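Local coordinates for protein esterase (Thermotoga maritima, PDB 3DOH) that probably hydrolyses carboxylic ester bonds, as a thermostable esterase that joins an immunoglobulin-like domain to an alpha/beta-hydrolase domain, at residues W312-E317 / T344-G349; D318-P323 / W356-S361. All coordinates share one frame; numbering follows the deposited sequence.

Contact 1: W312-E317 / T344-G349. With SO4 (sulfate ion), chain D.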
loop_
_atom_site.group_PDB
_atom_site.type_symbol
_atom_site.label_atom_id
_atom_site.label_comp_id
_atom_site.label_asym_id
_atom_site.label_seq_id
_atom_site.Cartn_x
_atom_site.Cartn_y
_atom_site.Cartn_z
ATOM N N TRP A 312 12.079 -41.010 -14.436
ATOM C CA TRP A 312 11.058 -39.996 -14.210
ATOM C C TRP A 312 11.603 -38.694 -14.782
ATOM O O TRP A 312 12.521 -38.084 -14.234
ATOM C CB TRP A 312 10.702 -39.901 -12.732
ATOM C CG TRP A 312 9.545 -39.017 -12.429
ATOM C CD1 TRP A 312 9.038 -38.039 -13.221
ATOM C CD2 TRP A 312 8.775 -38.985 -11.215
ATOM N NE1 TRP A 312 7.984 -37.413 -12.595
ATOM C CE2 TRP A 312 7.801 -37.978 -11.363
ATOM C CE3 TRP A 312 8.809 -39.719 -10.021
ATOM C CZ2 TRP A 312 6.863 -37.682 -10.365
ATOM C CZ3 TRP A 312 7.876 -39.426 -9.018
ATOM C CH2 TRP A 312 6.923 -38.416 -9.198
ATOM N N VAL A 313 11.049 -38.311 -15.925
ATOM C CA VAL A 313 11.436 -37.114 -16.647
ATOM C C VAL A 313 10.687 -35.862 -16.120
ATOM O O VAL A 313 9.519 -35.932 -15.738
ATOM C CB VAL A 313 11.100 -37.317 -18.125
ATOM C CG1 VAL A 313 11.611 -36.158 -18.989
ATOM C CG2 VAL A 313 11.672 -38.625 -18.616
ATOM N N PHE A 314 11.369 -34.722 -16.100
ATOM C CA PHE A 314 10.798 -33.451 -15.669
ATOM C C PHE A 314 11.230 -32.395 -16.712
ATOM O O PHE A 314 12.381 -32.446 -17.218
ATOM C CB PHE A 314 11.322 -33.050 -14.267
ATOM C CG PHE A 314 10.838 -33.930 -13.137
ATOM C CD1 PHE A 314 11.458 -35.153 -12.860
ATOM C CD2 PHE A 314 9.754 -33.543 -12.340
ATOM C CE1 PHE A 314 10.987 -35.977 -11.786
ATOM C CE2 PHE A 314 9.290 -34.373 -11.268
ATOM C CZ PHE A 314 9.901 -35.575 -10.998
ATOM N N HIS A 315 10.333 -31.450 -17.034
ATOM C CA HIS A 315 10.607 -30.369 -17.982
ATOM C C HIS A 315 9.489 -29.343 -17.781
ATOM O O HIS A 315 8.407 -29.689 -17.333
ATOM C CB HIS A 315 10.532 -30.915 -19.411
ATOM C CG HIS A 315 11.461 -30.247 -20.379
ATOM N ND1 HIS A 315 11.477 -28.882 -20.584
ATOM C CD2 HIS A 315 12.373 -30.766 -21.233
ATOM C CE1 HIS A 315 12.379 -28.591 -21.500
ATOM N NE2 HIS A 315 12.922 -29.718 -21.922
ATOM N N ALA A 316 9.720 -28.080 -18.105
ATOM C CA ALA A 316 8.626 -27.115 -18.042
ATOM C C ALA A 316 8.221 -26.829 -19.457
ATOM O O ALA A 316 9.090 -26.630 -20.331
ATOM C CB ALA A 316 9.045 -25.847 -17.355
ATOM N N GLU A 317 6.898 -26.787 -19.663
ATOM C CA GLU A 317 6.285 -26.529 -20.969
ATOM C C GLU A 317 6.870 -25.327 -21.715
ATOM O O GLU A 317 7.101 -25.386 -22.930
ATOM C CB GLU A 317 4.799 -26.320 -20.786
ATOM C CG GLU A 317 4.058 -26.249 -22.104
ATOM C CD GLU A 317 4.078 -24.856 -22.708
ATOM O OE1 GLU A 317 4.429 -23.886 -22.004
ATOM O OE2 GLU A 317 3.758 -24.723 -23.893
ATOM N N THR A 344 6.300 -35.638 -15.350
ATOM C CA THR A 344 5.680 -34.459 -14.831
ATOM C C THR A 344 6.177 -33.324 -15.725
ATOM O O THR A 344 7.382 -33.086 -15.783
ATOM C CB THR A 344 6.202 -34.235 -13.414
ATOM O OG1 THR A 344 5.933 -35.400 -12.639
ATOM C CG2 THR A 344 5.541 -33.035 -12.763
ATOM N N GLU A 345 5.268 -32.643 -16.426
ATOM C CA GLU A 345 5.612 -31.466 -17.222
ATOM C C GLU A 345 4.921 -30.256 -16.657
ATOM O O GLU A 345 3.697 -30.102 -16.806
ATOM C CB GLU A 345 5.196 -31.632 -18.662
ATOM C CG GLU A 345 5.574 -30.468 -19.564
ATOM C CD GLU A 345 4.984 -30.597 -20.977
ATOM O OE1 GLU A 345 5.215 -31.625 -21.655
ATOM O OE2 GLU A 345 4.264 -29.671 -21.414
ATOM N N TYR A 346 5.713 -29.404 -16.016
ATOM C CA TYR A 346 5.250 -28.145 -15.462
ATOM C C TYR A 346 4.557 -27.228 -16.493
ATOM O O TYR A 346 5.186 -26.787 -17.464
ATOM C CB TYR A 346 6.427 -27.403 -14.782
ATOM C CG TYR A 346 7.100 -28.198 -13.681
ATOM C CD1 TYR A 346 6.439 -28.431 -12.475
ATOM C CD2 TYR A 346 8.390 -28.716 -13.845
ATOM C CE1 TYR A 346 7.021 -29.172 -11.446
ATOM C CE2 TYR A 346 9.006 -29.458 -12.820
ATOM C CZ TYR A 346 8.300 -29.677 -11.616
ATOM O OH TYR A 346 8.846 -30.402 -10.590
ATOM N N GLU A 347 3.265 -26.964 -16.257
ATOM C CA GLU A 347 2.447 -26.057 -17.079
ATOM C C GLU A 347 3.069 -24.667 -17.289
ATOM O O GLU A 347 3.666 -24.093 -16.363
ATOM C CB GLU A 347 1.101 -25.801 -16.412
ATOM C CG GLU A 347 0.098 -26.896 -16.453
ATOM C CD GLU A 347 -1.213 -26.445 -15.750
ATOM O OE1 GLU A 347 -1.219 -26.424 -14.485
ATOM O OE2 GLU A 347 -2.221 -26.094 -16.460
ATOM N N LYS A 348 2.849 -24.128 -18.492
ATOM C CA LYS A 348 3.144 -22.726 -18.820
ATOM C C LYS A 348 2.710 -21.816 -17.705
ATOM O O LYS A 348 1.586 -21.931 -17.225
ATOM C CB LYS A 348 2.398 -22.313 -20.080
ATOM C CG LYS A 348 2.593 -20.842 -20.457
ATOM C CD LYS A 348 2.230 -20.559 -21.901
ATOM C CE LYS A 348 2.482 -19.103 -22.205
ATOM N NZ LYS A 348 3.919 -18.881 -22.456
ATOM N N GLY A 349 3.594 -20.921 -17.282
ATOM C CA GLY A 349 3.279 -20.043 -16.169
ATOM C C GLY A 349 3.544 -20.570 -14.754
ATOM O O GLY A 349 3.748 -19.770 -13.825
HETATM S S SO4 D . 0.197 -25.567 -21.041
HETATM O O1 SO4 D . -0.887 -26.448 -20.520
HETATM O O2 SO4 D . 0.415 -25.543 -22.477
HETATM O O3 SO4 D . 1.452 -25.925 -20.370
HETATM O O4 SO4 D . -0.193 -24.184 -20.788
#

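Contact 2: D318-P323 / W356-S361. With SO4 (sulfate ion), chain C.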
loop_
_atom_site.group_PDB
_atom_site.type_symbol
_atom_site.label_atom_id
_atom_site.label_comp_id
_atom_site.label_asym_id
_atom_site.label_seq_id
_atom_site.Cartn_x
_atom_site.Cartn_y
_atom_site.Cartn_z
ATOM N N ASP A 318 7.080 -24.241 -20.974
ATOM C CA ASP A 318 7.598 -23.000 -21.533
ATOM C C ASP A 318 9.079 -22.788 -21.290
ATOM O O ASP A 318 9.487 -21.637 -21.188
ATOM C CB ASP A 318 6.844 -21.787 -20.960
ATOM C CG ASP A 318 6.692 -21.847 -19.464
ATOM O OD1 ASP A 318 7.116 -22.838 -18.823
ATOM O OD2 ASP A 318 6.120 -20.913 -18.910
ATOM N N ASP A 319 9.879 -23.861 -21.163
ATOM C CA ASP A 319 11.347 -23.698 -21.082
ATOM C C ASP A 319 11.834 -23.028 -22.386
ATOM O O ASP A 319 11.686 -23.610 -23.449
ATOM C CB ASP A 319 12.053 -25.046 -20.834
ATOM C CG ASP A 319 13.597 -24.928 -20.740
ATOM O OD1 ASP A 319 14.211 -23.947 -21.222
ATOM O OD2 ASP A 319 14.218 -25.865 -20.203
ATOM N N PRO A 320 12.391 -21.800 -22.303
ATOM C CA PRO A 320 12.828 -21.085 -23.494
ATOM C C PRO A 320 14.259 -21.423 -23.949
ATOM O O PRO A 320 14.707 -20.930 -24.993
ATOM C CB PRO A 320 12.789 -19.633 -23.043
ATOM C CG PRO A 320 13.197 -19.694 -21.622
ATOM C CD PRO A 320 12.653 -21.015 -21.081
ATOM N N VAL A 321 14.970 -22.220 -23.157
ATOM C CA VAL A 321 16.353 -22.620 -23.452
ATOM C C VAL A 321 16.378 -24.025 -24.103
ATOM O O VAL A 321 17.010 -24.211 -25.144
ATOM C CB VAL A 321 17.232 -22.650 -22.135
ATOM C CG1 VAL A 321 18.662 -23.181 -22.399
ATOM C CG2 VAL A 321 17.235 -21.291 -21.460
ATOM N N VAL A 322 15.692 -24.987 -23.462
ATOM C CA VAL A 322 15.630 -26.353 -23.912
ATOM C C VAL A 322 14.169 -26.727 -24.158
ATOM O O VAL A 322 13.426 -26.989 -23.218
ATOM C CB VAL A 322 16.222 -27.317 -22.869
ATOM C CG1 VAL A 322 15.988 -28.781 -23.290
ATOM C CG2 VAL A 322 17.747 -27.034 -22.629
ATOM N N PRO A 323 13.753 -26.758 -25.442
ATOM C CA PRO A 323 12.356 -26.990 -25.861
ATOM C C PRO A 323 11.802 -28.198 -25.112
ATOM O O PRO A 323 12.526 -29.194 -24.945
ATOM C CB PRO A 323 12.486 -27.355 -27.346
ATOM C CG PRO A 323 13.850 -26.957 -27.786
ATOM C CD PRO A 323 14.680 -26.605 -26.580
ATOM N N TRP A 356 10.329 -18.323 -10.611
ATOM C CA TRP A 356 11.454 -19.081 -11.136
ATOM C C TRP A 356 11.476 -18.887 -12.629
ATOM O O TRP A 356 10.418 -18.893 -13.270
ATOM C CB TRP A 356 11.307 -20.592 -10.804
ATOM C CG TRP A 356 11.278 -20.925 -9.321
ATOM C CD1 TRP A 356 12.045 -20.339 -8.330
ATOM C CD2 TRP A 356 10.471 -21.933 -8.655
ATOM N NE1 TRP A 356 11.749 -20.912 -7.104
ATOM C CE2 TRP A 356 10.783 -21.876 -7.271
ATOM C CE3 TRP A 356 9.505 -22.858 -9.088
ATOM C CZ2 TRP A 356 10.168 -22.707 -6.329
ATOM C CZ3 TRP A 356 8.893 -23.685 -8.138
ATOM C CH2 TRP A 356 9.240 -23.612 -6.786
ATOM N N ASP A 357 12.674 -18.671 -13.171
ATOM C CA ASP A 357 12.927 -18.746 -14.599
ATOM C C ASP A 357 12.391 -20.123 -15.117
ATOM O O ASP A 357 12.701 -21.155 -14.503
ATOM C CB ASP A 357 14.442 -18.623 -14.799
ATOM C CG ASP A 357 14.856 -18.644 -16.282
ATOM O OD1 ASP A 357 14.588 -19.667 -16.998
ATOM O OD2 ASP A 357 15.455 -17.613 -16.718
ATOM N N PRO A 358 11.574 -20.157 -16.218
ATOM C CA PRO A 358 11.044 -21.503 -16.557
ATOM C C PRO A 358 12.104 -22.535 -16.975
ATOM O O PRO A 358 11.800 -23.691 -17.060
ATOM C CB PRO A 358 9.988 -21.250 -17.676
ATOM C CG PRO A 358 10.144 -19.894 -18.102
ATOM C CD PRO A 358 11.077 -19.128 -17.151
ATOM N N HIS A 359 13.329 -22.133 -17.236
ATOM C CA HIS A 359 14.341 -23.131 -17.537
ATOM C C HIS A 359 14.747 -23.937 -16.274
ATOM O O HIS A 359 15.013 -25.154 -16.369
ATOM C CB HIS A 359 15.553 -22.518 -18.253
ATOM C CG HIS A 359 16.631 -23.506 -18.552
ATOM N ND1 HIS A 359 16.372 -24.741 -19.100
ATOM C CD2 HIS A 359 17.972 -23.451 -18.370
ATOM C CE1 HIS A 359 17.506 -25.411 -19.239
ATOM N NE2 HIS A 359 18.491 -24.647 -18.810
ATOM N N GLY A 360 14.738 -23.285 -15.109
ATOM C CA GLY A 360 15.099 -23.928 -13.854
ATOM C C GLY A 360 14.171 -24.995 -13.297
ATOM O O GLY A 360 13.968 -25.074 -12.089
ATOM N N SER A 361 13.630 -25.858 -14.139
ATOM C CA SER A 361 12.651 -26.821 -13.659
ATOM C C SER A 361 13.246 -27.798 -12.660
ATOM O O SER A 361 12.524 -28.623 -12.084
ATOM C CB SER A 361 11.955 -27.553 -14.809
ATOM O OG SER A 361 12.880 -27.989 -15.783
HETATM S S SO4 C . 22.382 -24.776 -17.785
HETATM O O1 SO4 C . 23.027 -23.593 -18.359
HETATM O O2 SO4 C . 22.671 -24.755 -16.323
HETATM O O3 SO4 C . 22.879 -25.977 -18.496
HETATM O O4 SO4 C . 20.952 -24.711 -18.007
HETATM O O HOH W 1 12.260 -26.707 -17.949
#

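Contact 1: W312-E317 / T344-G349
In the alpha/beta-hydrolase sheet, strands 311-316 and 341-346 are parallel neighbours, joined through helix 325-336 as a beta-alpha-beta unit, and 341-346 is the outermost strand within this chain. The axes of the short strand segments come within 4.6 Å of each other, 13° from parallel. Toward the C-terminal end Glu317 N donates to Tyr346 O at 2.8 Å, while the bond from Tyr346 N to His315 O is weak.

At the other end the indole of Trp312 reaches across to Thr344: NE1 gives its hydrogen to OG1 at 2.9 Å, with the oxygen lying in the ring plane. Thr344 suits this place because its OG1, anti to the carbonyl carbon (chi1 -57°), takes the indole N-H, while its CB packs against Phe314 CE2. Phe314 and Tyr346 project from the same face of the sheet as Thr344, and Tyr346 OH, hydrogen-bonded to Thr365 OG1, sits beside the Phe314 ring. Small Ala316 lets its CB meet Tyr346 CB at 4.0 Å. Glu345, on the other face, forms a salt bridge with Arg328. Beyond the strands, Lys348 N donates almost straight (170°) to O3 of a sulfate, probably from the crystallisation liquor, 3.0 Å away.

Contact 2: D318-P323 / W356-S361
Two irregular loops meet here, their backbones closest at Asp319 and His359, whose CA atoms are 4.7 Å apart. Residues 357-360 form a type I turn, and Asp357 OD1 accepts from His359 N in an Asx turn. In the facing loop Asp319 OD1 accepts from both Val321 N and Val322 N, an Asx turn in which the loop's own amides hold the carboxylate.

Asp319 CG, anti to its backbone N (chi1 -180°), lies beside His359. The other oxygen, Asp319 OD2, receives His359 ND1 at 2.7 Å, on its syn side though 31° out of the carboxylate plane. The N-H...O angle is 161°, and OD2 lies at the imidazole edge. A water that accepts from Ser361 OG donates to Asp319 OD2 and Pro358 O. Val321 CB stands 3.7 Å from the ring centroid in a CH-pi contact; a branched valine covers that face without competing for its nitrogens. Elsewhere on the ring edge His359 NE2 donates to O4 of a sulfate, probably a crystallisation additive, at 2.6 Å; NE2 is also hydrogen-bonded to Ser271 OG, consistent with a Ser-His-Asp triad of Ser271, His359 and Asp319, as in other alpha/beta-hydrolases. An alanine in place of Asp319 would probably leave His359 ND1 without its acceptor, the imidazole freer to turn, and the amides of Val321 and Val322 without their shared oxygen. Compact Pro358 sets its CB 3.5 Å from Asp318 OD1, while Asp318 OD2 is hydrogen-bonded to Gly349 N.

Segment 318-323 links strand 311-316 to helix 325-336, whereas 356-361 bridges helices 350-353 and 362-366, with Met351 of the former touching Pro358.

How the contacts relate
Contacts 1 and 2 have centres about 9 Å apart, on the same side of the chain's centre. Their segments alternate along the chain, in the order 312-317, 318-323, 344-349, 356-361. Strand 311-316 leads straight into 318-323, which helix 325-336 follows, whereas strand 341-346 reaches 356-361 by way of helix 350-353; both loops thus lie at the C-terminal ends of the strands, where alpha/beta-hydrolases carry their catalytic residues. The two contacts also meet directly: Gly349 N lies 3.0 Å from Asp318 OD2, a probable hydrogen bond. Both touch the second subunit, placing this strand edge and the probable active-site loops beside a subunit interface.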